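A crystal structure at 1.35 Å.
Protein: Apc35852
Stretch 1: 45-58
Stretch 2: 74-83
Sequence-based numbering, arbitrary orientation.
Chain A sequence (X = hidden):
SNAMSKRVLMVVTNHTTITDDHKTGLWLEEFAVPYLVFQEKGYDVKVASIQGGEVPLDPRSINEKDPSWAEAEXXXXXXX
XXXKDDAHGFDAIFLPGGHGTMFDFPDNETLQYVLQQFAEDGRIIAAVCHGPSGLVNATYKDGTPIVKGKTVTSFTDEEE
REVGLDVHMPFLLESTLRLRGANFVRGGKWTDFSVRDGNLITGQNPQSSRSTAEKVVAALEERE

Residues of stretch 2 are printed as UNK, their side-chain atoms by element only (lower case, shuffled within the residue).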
# COMPACT_ATOMS: atom_id res chain seq x y z
N VAL A 45 -5.05 -11.01 10.23
CA VAL A 45 -4.29 -9.87 9.71
C VAL A 45 -3.07 -9.59 10.58
O VAL A 45 -3.19 -9.42 11.78
CB VAL A 45 -5.16 -8.61 9.66
CG1 VAL A 45 -4.42 -7.52 9.05
CG2 VAL A 45 -6.47 -8.88 8.90
N LYS A 46 -1.91 -9.56 9.97
CA LYS A 46 -0.67 -9.16 10.64
C LYS A 46 -0.39 -7.74 10.25
O LYS A 46 -0.32 -7.38 9.06
CB LYS A 46 0.54 -10.00 10.24
CG LYS A 46 1.81 -9.55 10.98
CD LYS A 46 2.97 -10.47 10.87
CE LYS A 46 4.14 -9.97 11.63
NZ LYS A 46 5.25 -11.00 11.67
N VAL A 47 -0.26 -6.87 11.23
CA VAL A 47 0.02 -5.46 11.05
C VAL A 47 1.48 -5.13 11.26
O VAL A 47 1.96 -5.25 12.36
CB VAL A 47 -0.87 -4.59 11.99
CG1 VAL A 47 -0.64 -3.13 11.72
CG2 VAL A 47 -2.36 -4.92 11.82
N ALA A 48 2.18 -4.84 10.19
CA ALA A 48 3.58 -4.52 10.21
C ALA A 48 3.86 -3.11 9.72
O ALA A 48 3.08 -2.49 8.99
CB ALA A 48 4.39 -5.54 9.39
N SER A 49 5.01 -2.62 10.11
CA SER A 49 5.56 -1.39 9.54
C SER A 49 7.03 -1.61 9.27
O SER A 49 7.65 -2.58 9.70
CB SER A 49 5.26 -0.18 10.40
OG SER A 49 5.98 -0.27 11.65
N ILE A 50 7.64 -0.67 8.55
CA ILE A 50 9.06 -0.78 8.27
C ILE A 50 9.85 -0.90 9.59
O ILE A 50 10.79 -1.73 9.71
CB ILE A 50 9.48 0.43 7.42
CG1 ILE A 50 8.80 0.46 6.06
CG2 ILE A 50 11.04 0.48 7.33
CD1 ILE A 50 9.00 -0.75 5.19
N GLN A 51 9.54 -0.06 10.58
CA GLN A 51 10.27 -0.03 11.84
C GLN A 51 9.70 -0.78 13.00
O GLN A 51 10.43 -1.03 13.96
CB GLN A 51 10.44 1.41 12.30
CG GLN A 51 11.16 2.29 11.27
CD GLN A 51 12.58 2.00 11.17
OE1 GLN A 51 12.98 0.96 10.60
NE2 GLN A 51 13.41 2.91 11.70
N GLY A 52 8.44 -1.14 12.92
CA GLY A 52 7.70 -1.61 14.06
C GLY A 52 7.32 -0.46 14.95
O GLY A 52 7.73 0.69 14.75
N GLY A 53 6.55 -0.76 15.99
CA GLY A 53 6.17 0.28 16.92
C GLY A 53 5.03 1.16 16.50
O GLY A 53 4.18 0.77 15.69
N GLU A 54 4.99 2.35 17.05
CA GLU A 54 3.90 3.27 16.86
C GLU A 54 4.00 4.04 15.56
O GLU A 54 4.97 4.79 15.38
CB GLU A 54 3.78 4.26 18.05
CG GLU A 54 2.68 5.29 17.95
CD GLU A 54 2.45 6.03 19.26
OE1 GLU A 54 3.33 6.05 20.16
OE2 GLU A 54 1.35 6.61 19.44
N VAL A 55 3.07 3.87 14.64
CA VAL A 55 3.12 4.42 13.31
C VAL A 55 2.66 5.86 13.31
O VAL A 55 1.58 6.19 13.84
CB VAL A 55 2.26 3.57 12.44
CG1 VAL A 55 1.98 4.21 11.12
CG2 VAL A 55 2.90 2.22 12.25
N PRO A 56 3.39 6.78 12.71
CA PRO A 56 2.96 8.17 12.62
C PRO A 56 1.91 8.34 11.54
O PRO A 56 1.98 7.70 10.48
CB PRO A 56 4.25 8.90 12.20
CG PRO A 56 4.98 7.88 11.36
CD PRO A 56 4.68 6.53 12.03
N LEU A 57 0.93 9.19 11.79
CA LEU A 57 -0.12 9.41 10.84
C LEU A 57 0.09 10.76 10.15
O LEU A 57 0.46 11.74 10.80
CB LEU A 57 -1.48 9.42 11.58
CG LEU A 57 -1.76 8.11 12.36
CD1 LEU A 57 -3.13 8.15 13.11
CD2 LEU A 57 -1.66 6.90 11.39
N ASP A 58 -0.19 10.80 8.87
CA ASP A 58 -0.16 12.07 8.13
C ASP A 58 -1.16 12.97 8.80
O ASP A 58 -2.33 12.58 8.96
CB ASP A 58 -0.48 11.88 6.69
CG ASP A 58 -0.28 13.13 5.87
OD1 ASP A 58 -0.89 14.16 6.18
OD2 ASP A 58 0.60 13.16 4.94
N UNK A 74 -5.73 1.45 17.24
CA UNK A 74 -4.95 0.83 18.27
C UNK A 74 -3.90 -0.10 17.77
O UNK A 74 -2.77 -0.12 18.32
c UNK A 74 -5.93 0.13 19.28
N UNK A 75 -4.19 -0.88 16.74
CA UNK A 75 -3.20 -1.75 16.15
C UNK A 75 -1.96 -1.01 15.69
O UNK A 75 -0.85 -1.54 15.76
c UNK A 75 -3.83 -2.54 15.02
N UNK A 76 -2.17 0.19 15.19
CA UNK A 76 -1.05 0.97 14.66
C UNK A 76 -0.14 1.48 15.73
O UNK A 76 0.96 1.96 15.41
c UNK A 76 -2.27 1.82 12.60
c UNK A 76 -1.25 1.28 11.57
c UNK A 76 -1.61 2.17 13.90
c UNK A 76 -3.01 3.03 12.06
N UNK A 77 -0.52 1.40 17.00
CA UNK A 77 0.36 1.87 18.08
C UNK A 77 1.44 0.84 18.44
O UNK A 77 2.41 1.20 19.13
c UNK A 77 -0.47 2.26 19.34
c UNK A 77 -3.15 4.89 20.05
c UNK A 77 -1.49 3.32 19.07
n UNK A 77 -3.01 5.86 18.95
c UNK A 77 -1.93 4.06 20.33
N UNK A 78 1.33 -0.40 17.98
CA UNK A 78 2.25 -1.47 18.35
C UNK A 78 2.42 -2.46 17.23
O UNK A 78 2.20 -3.65 17.34
c UNK A 78 0.36 -2.57 19.68
c UNK A 78 -1.78 -2.43 20.14
n UNK A 78 -0.61 -1.86 20.37
c UNK A 78 1.80 -2.17 19.67
n UNK A 78 -1.62 -3.48 19.36
c UNK A 78 -0.28 -3.57 19.04
N UNK A 79 2.90 -1.93 16.09
CA UNK A 79 3.08 -2.77 14.90
C UNK A 79 4.30 -3.67 15.01
O UNK A 79 5.28 -3.35 15.70
c UNK A 79 1.97 -1.03 13.48
o UNK A 79 4.34 -1.09 13.66
c UNK A 79 3.16 -1.92 13.63
N UNK A 80 4.27 -4.76 14.26
CA UNK A 80 5.43 -5.62 14.09
C UNK A 80 6.43 -4.97 13.15
O UNK A 80 6.05 -4.26 12.23
c UNK A 80 4.99 -6.96 13.54
N UNK A 81 7.72 -5.24 13.32
CA UNK A 81 8.72 -4.78 12.41
C UNK A 81 8.81 -5.75 11.26
O UNK A 81 9.11 -6.92 11.45
c UNK A 81 10.04 -4.71 13.14
c UNK A 81 11.18 -4.21 12.32
c UNK A 81 13.84 -5.97 13.42
c UNK A 81 12.44 -3.96 13.15
n UNK A 81 14.41 -5.78 12.25
n UNK A 81 14.23 -7.02 14.16
n UNK A 81 12.92 -5.12 13.88
N UNK A 82 8.65 -5.28 10.03
CA UNK A 82 8.67 -6.15 8.89
C UNK A 82 9.98 -6.94 8.86
O UNK A 82 11.03 -6.38 8.99
c UNK A 82 8.45 -6.10 6.31
c UNK A 82 8.66 -5.17 5.16
c UNK A 82 8.57 -5.33 7.62
c UNK A 82 7.18 -6.87 6.28
N UNK A 83 9.87 -8.22 8.55
CA UNK A 83 11.01 -9.18 8.44
C UNK A 83 10.93 -9.90 7.13
O UNK A 83 9.87 -10.09 6.56
c UNK A 83 10.89 -10.20 9.58
o UNK A 83 11.77 -11.26 9.47
O HOH W 1 7.53 -9.22 11.40
O HOH W 2 11.96 -3.81 8.52

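Position 74 carries one side-chain carbon, the mark of alanine; Ala-74 lies on the helix, out of reach of stretch 1. Position 75 likewise has a lone carbon, its CB, which lies 4.3 Å from Val-47 CG2: Ala-75, the first residue of a type I turn that runs to position 78.

At position 76 four carbons fork at the second, which gives leucine. Leu-76 CD2 approaches Val-55 CB at 4.3 Å and Leu-76 CD1 approaches Leu-57 CD2 at 4.2 Å, so, with Leu-76 CD2 also 4.5 Å from Val-47 CG1, the fork reaches three stretch 1 side chains. Its carbonyl accepts a hydrogen bond from the backbone, Val-55 N to Leu-76 O, at 2.9 Å and 169°.

Position 77 has four carbons in a row ending in nitrogen, hence lysine. The CA-to-CB bond of Lys-77 points away, and Lys-77 NZ stays 4.5 Å from Glu-54 OE2, beyond a salt bridge. Position 78 has one carbon and then a five-membered ring with two nitrogens: His-78, exposed and directed away from stretch 1.

Position 79 bears a carbon carrying one oxygen and one carbon, as in threonine. Its two branches meet different surroundings. Thr-79 CG2 packs 3.6 Å from Val-55 CG2, whereas Thr-79 OG1 receives a hydrogen bond from Ser-49 OG at 2.7 Å and donates one to Gly-53 O at 2.8 Å. Backbone bonds Gly-53 N to Thr-79 O (2.9 Å) and Thr-79 N to Gly-53 O (3.0 Å) close an antiparallel bridge.

Position 80 has a single carbon, 3.7 Å from Lys-46 CE, and is Ala-80. Position 81 shows three carbons, a nitrogen, then a carbon bearing two more nitrogens: arginine. Arg-81 CG lies 3.6 Å from Ile-50 O, but the end of the chain leads away; a water joins Arg-81 O (2.8 Å) to Lys-46 NZ (2.9 Å).

Position 82 again has four carbons forked at the second, so it is leucine. Leu-82 CD1 lies 4.4 Å from Ala-48 CB, and Leu-82 CD2 lies 4.4 Å from Ile-50 CD1. Position 83, one carbon then one oxygen, is Ser-83, which makes no contact.

The contact combines two strand geometries. Ala-80 N to Val-47 O (3.0 Å), Ser-49 N to Ala-80 O (2.9 Å) and Leu-82 N to Ser-49 O (2.9 Å) form the parallel ladder. Stretch 1 then turns back through Gly-52 and Gly-53, both at positive phi, so that Gly-53 pairs antiparallel with Thr-79. An ideal CB on Gly-52 would sit a tight 3.1 Å from Arg-81 CB. Together the stretches bury 803 Å².

Stretch 2 (74-83) AALKHTARLS
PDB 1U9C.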